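Local coordinates for DNA repair protein XRCC1 (Homo sapiens, PDB 3LQC), which acts as a scaffold in DNA single-strand break repair, assembling repair protein complexes and binding poly-ADP-ribose on automodified PARP1 to limit its activity, at residues A[8-13]-A[18-23]; A[58-63]-A[68-73]. All coordinates share one frame; numbering follows the deposited sequence.

Contact 1. Residues A[8-13]-A[18-23]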
loop_
_atom_site.group_PDB
_atom_site.type_symbol
_atom_site.label_atom_id
_atom_site.label_comp_id
_atom_site.label_asym_id
_atom_site.label_seq_id
_atom_site.Cartn_x
_atom_site.Cartn_y
_atom_site.Cartn_z
ATOM N N HIS A 8 -11.305 -13.387 21.953
ATOM C CA HIS A 8 -11.130 -14.428 22.954
ATOM C C HIS A 8 -10.142 -13.967 24.018
ATOM O O HIS A 8 -8.940 -13.876 23.765
ATOM C CB HIS A 8 -10.630 -15.716 22.301
ATOM C CG HIS A 8 -10.823 -16.937 23.144
ATOM N ND1 HIS A 8 -9.773 -17.719 23.573
ATOM C CD2 HIS A 8 -11.946 -17.517 23.630
ATOM C CE1 HIS A 8 -10.240 -18.728 24.286
ATOM N NE2 HIS A 8 -11.555 -18.629 24.337
ATOM N N VAL A 9 -10.663 -13.670 25.203
ATOM C CA VAL A 9 -9.854 -13.190 26.314
ATOM C C VAL A 9 -9.435 -14.351 27.218
ATOM O O VAL A 9 -10.257 -15.197 27.576
ATOM C CB VAL A 9 -10.632 -12.135 27.135
ATOM C CG1 VAL A 9 -9.741 -11.481 28.178
ATOM C CG2 VAL A 9 -11.213 -11.074 26.202
ATOM N N VAL A 10 -8.157 -14.410 27.570
ATOM C CA VAL A 10 -7.711 -15.399 28.542
ATOM C C VAL A 10 -6.721 -14.831 29.544
ATOM O O VAL A 10 -5.989 -13.879 29.251
ATOM C CB VAL A 10 -7.073 -16.648 27.887
ATOM C CG1 VAL A 10 -7.984 -17.214 26.814
ATOM C CG2 VAL A 10 -5.694 -16.328 27.340
ATOM N N SER A 11 -6.709 -15.446 30.724
ATOM C CA SER A 11 -5.749 -15.142 31.777
ATOM C C SER A 11 -4.519 -16.026 31.648
ATOM O O SER A 11 -4.633 -17.235 31.478
ATOM C CB SER A 11 -6.389 -15.358 33.149
ATOM O OG SER A 11 -7.623 -14.665 33.227
ATOM N N CYS A 12 -3.347 -15.408 31.732
ATOM C CA CYS A 12 -2.071 -16.113 31.630
ATOM C C CYS A 12 -1.435 -16.176 32.999
ATOM O O CYS A 12 -0.447 -15.483 33.270
ATOM C CB CYS A 12 -1.127 -15.363 30.695
ATOM S SG CYS A 12 -1.848 -14.957 29.111
ATOM N N SER A 13 -1.994 -17.006 33.866
ATOM C CA SER A 13 -1.646 -16.934 35.275
ATOM C C SER A 13 -0.194 -17.257 35.565
ATOM O O SER A 13 0.611 -16.357 35.807
ATOM C CB SER A 13 -2.579 -17.810 36.091
ATOM O OG SER A 13 -3.886 -17.268 36.027
ATOM N N THR A 18 4.218 -15.735 25.903
ATOM C CA THR A 18 4.593 -16.805 24.984
ATOM C C THR A 18 3.978 -18.151 25.362
ATOM O O THR A 18 3.434 -18.847 24.507
ATOM C CB THR A 18 6.116 -16.948 24.900
ATOM O OG1 THR A 18 6.680 -15.728 24.400
ATOM C CG2 THR A 18 6.492 -18.106 23.990
ATOM N N HIS A 19 4.064 -18.517 26.639
ATOM C CA HIS A 19 3.519 -19.794 27.105
ATOM C C HIS A 19 1.994 -19.779 27.080
ATOM O O HIS A 19 1.339 -20.771 26.756
ATOM C CB HIS A 19 4.006 -20.097 28.525
ATOM C CG HIS A 19 5.296 -20.856 28.580
ATOM N ND1 HIS A 19 6.523 -20.257 28.380
ATOM C CD2 HIS A 19 5.551 -22.164 28.827
ATOM C CE1 HIS A 19 7.477 -21.166 28.495
ATOM N NE2 HIS A 19 6.915 -22.330 28.765
ATOM N N CYS A 20 1.436 -18.631 27.437
ATOM C CA CYS A 20 -0.002 -18.452 27.452
ATOM C C CYS A 20 -0.578 -18.636 26.046
ATOM O O CYS A 20 -1.572 -19.342 25.857
ATOM C CB CYS A 20 -0.337 -17.070 27.997
ATOM S SG CYS A 20 -2.057 -16.843 28.382
ATOM N N ALA A 21 0.064 -18.014 25.061
ATOM C CA ALA A 21 -0.348 -18.154 23.663
ATOM C C ALA A 21 -0.274 -19.601 23.172
ATOM O O ALA A 21 -1.248 -20.140 22.636
ATOM C CB ALA A 21 0.485 -17.246 22.768
ATOM N N GLU A 22 0.884 -20.226 23.354
ATOM C CA GLU A 22 1.078 -21.585 22.876
ATOM C C GLU A 22 -0.014 -22.484 23.413
ATOM O O GLU A 22 -0.595 -23.279 22.679
ATOM C CB GLU A 22 2.446 -22.108 23.290
ATOM C CG GLU A 22 2.650 -23.578 23.001
ATOM C CD GLU A 22 4.087 -23.995 23.216
ATOM O OE1 GLU A 22 4.470 -25.079 22.728
ATOM O OE2 GLU A 22 4.835 -23.227 23.861
ATOM N N ASN A 23 -0.298 -22.343 24.701
ATOM C CA ASN A 23 -1.353 -23.113 25.337
ATOM C C ASN A 23 -2.746 -22.710 24.874
ATOM O O ASN A 23 -3.645 -23.543 24.779
ATOM C CB ASN A 23 -1.251 -22.982 26.852
ATOM C CG ASN A 23 -0.200 -23.887 27.433
ATOM O OD1 ASN A 23 0.017 -24.993 26.938
ATOM N ND2 ASN A 23 0.463 -23.429 28.493
#
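C12 and C20 are joined by a disulfide, with SG bonded to SG at 2.0 Å, and this single covalent link dominates the meeting of strand and helix. The two sulfurs come from differently set side chains. C12 turns its SG to lie beside the backbone N, anti to the carbonyl carbon (chi1 -51°). C20 carries its own SG anti to the backbone N (chi1 -168°), which sends it off the helix flank toward the strand. The bridge closes with a left-handed twist, chi3 -76°, bringing C12 CB to 3.3 Å from C20 CB. The CA atoms of the same two residues are 5.2 Å apart, whereas the axes of 8-12 and 18-23 approach no closer than 8.6 Å. In the XRCC1 N-terminal domain, a beta-sandwich, strand 7-12 is an outermost strand of the five-stranded sheet, pairing with parallel strand 42-49 through backbone bonds such as V10 with V46. The short connection after it leads into helix 17-25, so the disulfide fastens that helix across its own lead-in loop. A second, apolar touch lies alongside: V10 points toward the helix and sets CG2 3.8 Å from C20 SG. C12 also packs on L47 and L49 of strand 42-49, and both cysteines are buried. A21 faces away from strand 8-12 and meets V147 of strand 143-150, while T18 OG1 is hydrogen-bonded to F149 N.

Contact 2. Residues A[58-63]-A[68-73]; sequences VDIGND and VEVLVG
I60 lays its CD1 across the gap between two valines of the facing strand, 3.9 Å from V68 CG1 and 4.2 Å from V70 CG2. These are the closest approaches between 58-63 and 68-73, and all three residues are buried. The extended second torsion of I60 (chi2 178°) carries CD1 that far out, and its side chain passes alongside each valine, pointing the opposite way. Toward the ends the fit is looser: V58 CG1 stays 4.6 Å from V70 CG2, and N62 OD1 stays 4.6 Å from V68 CG2. The two strands belong to different layers of the beta-sandwich fold of this N-terminal domain. Strand 57-63 is the middle of the three-stranded sheet, between 108-111 and 143-150; strand 67-73 lies between 125-133 and 85-92 in the five-stranded sheet. The contact therefore consists of side chains meeting in the core between the layers, where L144, L88 and F93 add to the packing round I60, and I130 and L144 to that round V68. The outward faces differ. D59, partly exposed, alternates with I60 along its strand and points off the core. On the other layer, E69 and L71 alternate with the valines and face the opposite way, where E69 OE2 accepts a hydrogen bond from the backbone of another protein's chain and L71 packs on one of its apolar side chains.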
loop_
_atom_site.group_PDB
_atom_site.type_symbol
_atom_site.label_atom_id
_atom_site.label_comp_id
_atom_site.label_asym_id
_atom_site.label_seq_id
_atom_site.Cartn_x
_atom_site.Cartn_y
_atom_site.Cartn_z
ATOM N N VAL A 58 8.848 -9.800 18.314
ATOM C CA VAL A 58 7.699 -10.683 18.152
ATOM C C VAL A 58 7.833 -11.582 16.927
ATOM O O VAL A 58 8.070 -11.097 15.825
ATOM C CB VAL A 58 6.399 -9.869 18.005
ATOM C CG1 VAL A 58 5.200 -10.801 17.905
ATOM C CG2 VAL A 58 6.234 -8.910 19.173
ATOM N N ASP A 59 7.682 -12.889 17.124
ATOM C CA ASP A 59 7.680 -13.841 16.016
ATOM C C ASP A 59 6.265 -14.378 15.833
ATOM O O ASP A 59 5.619 -14.786 16.797
ATOM C CB ASP A 59 8.633 -15.012 16.279
ATOM C CG ASP A 59 10.060 -14.563 16.551
ATOM O OD1 ASP A 59 10.445 -13.446 16.123
ATOM O OD2 ASP A 59 10.802 -15.342 17.190
ATOM N N ILE A 60 5.790 -14.384 14.593
ATOM C CA ILE A 60 4.418 -14.762 14.302
ATOM C C ILE A 60 4.367 -15.828 13.221
ATOM O O ILE A 60 4.959 -15.673 12.156
ATOM C CB ILE A 60 3.599 -13.546 13.853
ATOM C CG1 ILE A 60 3.487 -12.548 15.001
ATOM C CG2 ILE A 60 2.220 -13.973 13.364
ATOM C CD1 ILE A 60 2.740 -11.309 14.649
ATOM N N GLY A 61 3.666 -16.917 13.511
ATOM C CA GLY A 61 3.473 -17.980 12.548
ATOM C C GLY A 61 2.028 -18.000 12.108
ATOM O O GLY A 61 1.138 -18.304 12.900
ATOM N N ASN A 62 1.788 -17.680 10.845
ATOM C CA ASN A 62 0.427 -17.549 10.364
ATOM C C ASN A 62 -0.287 -18.884 10.278
ATOM O O ASN A 62 0.339 -19.931 10.127
ATOM C CB ASN A 62 0.384 -16.846 9.008
ATOM C CG ASN A 62 -1.038 -16.576 8.538
ATOM O OD1 ASN A 62 -1.917 -16.261 9.337
ATOM N ND2 ASN A 62 -1.269 -16.704 7.240
ATOM N N ASP A 63 -1.605 -18.842 10.398
ATOM C CA ASP A 63 -2.423 -19.996 10.062
ATOM C C ASP A 63 -3.646 -19.535 9.286
ATOM O O ASP A 63 -4.780 -19.684 9.746
ATOM C CB ASP A 63 -2.850 -20.771 11.304
ATOM C CG ASP A 63 -3.694 -21.990 10.966
ATOM O OD1 ASP A 63 -3.447 -22.610 9.911
ATOM O OD2 ASP A 63 -4.601 -22.330 11.758
ATOM N N VAL A 68 -2.101 -9.588 10.369
ATOM C CA VAL A 68 -2.004 -9.759 11.812
ATOM C C VAL A 68 -1.516 -8.462 12.436
ATOM O O VAL A 68 -0.633 -7.799 11.893
ATOM C CB VAL A 68 -1.048 -10.894 12.205
ATOM C CG1 VAL A 68 -1.083 -11.102 13.702
ATOM C CG2 VAL A 68 -1.414 -12.177 11.492
ATOM N N GLU A 69 -2.107 -8.094 13.569
ATOM C CA GLU A 69 -1.715 -6.888 14.286
ATOM C C GLU A 69 -1.548 -7.218 15.765
ATOM O O GLU A 69 -2.296 -8.025 16.310
ATOM C CB GLU A 69 -2.785 -5.812 14.112
ATOM C CG GLU A 69 -2.501 -4.488 14.800
ATOM C CD GLU A 69 -3.725 -3.600 14.827
ATOM O OE1 GLU A 69 -3.574 -2.362 14.929
ATOM O OE2 GLU A 69 -4.843 -4.146 14.725
ATOM N N VAL A 70 -0.565 -6.602 16.416
ATOM C CA VAL A 70 -0.399 -6.801 17.848
ATOM C C VAL A 70 -0.498 -5.475 18.568
ATOM O O VAL A 70 0.244 -4.545 18.270
ATOM C CB VAL A 70 0.931 -7.507 18.205
ATOM C CG1 VAL A 70 1.071 -7.646 19.723
ATOM C CG2 VAL A 70 0.993 -8.876 17.552
ATOM N N LEU A 71 -1.434 -5.391 19.503
ATOM C CA LEU A 71 -1.595 -4.198 20.316
ATOM C C LEU A 71 -1.360 -4.543 21.783
ATOM O O LEU A 71 -1.478 -5.704 22.192
ATOM C CB LEU A 71 -2.979 -3.574 20.112
ATOM C CG LEU A 71 -3.423 -3.382 18.660
ATOM C CD1 LEU A 71 -4.211 -4.594 18.176
ATOM C CD2 LEU A 71 -4.248 -2.099 18.487
ATOM N N VAL A 72 -1.026 -3.535 22.573
ATOM C CA VAL A 72 -0.731 -3.754 23.983
ATOM C C VAL A 72 -1.520 -2.778 24.817
ATOM O O VAL A 72 -1.904 -1.714 24.342
ATOM C CB VAL A 72 0.757 -3.572 24.284
ATOM C CG1 VAL A 72 1.517 -4.828 23.903
ATOM C CG2 VAL A 72 1.295 -2.353 23.540
ATOM N N GLY A 73 -1.776 -3.146 26.062
ATOM C CA GLY A 73 -2.555 -2.296 26.939
ATOM C C GLY A 73 -2.119 -2.453 28.382
ATOM O O GLY A 73 -1.425 -3.403 28.741
#

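Overall arrangement
Contact 1 and contact 2 follow one another along the chain and lie in one domain, with centres about 13 Å apart and nearest atoms about 8 Å apart, so they do not touch. Both reach the five-stranded sheet, contact 1 at its outermost strand 7-12 and contact 2 at the inner strand 67-73, with 42-49 and 125-133 between. Those intervening strands supply S44 and K129 of the carbonate pocket, whose R7 directly precedes segment 8-13. The sodium site of S74, A76 and G78 begins just past segment 68-73. Contact 2 is deeper: its centre lies about 4 Å from the centre of the chain, that of contact 1 about 11 Å.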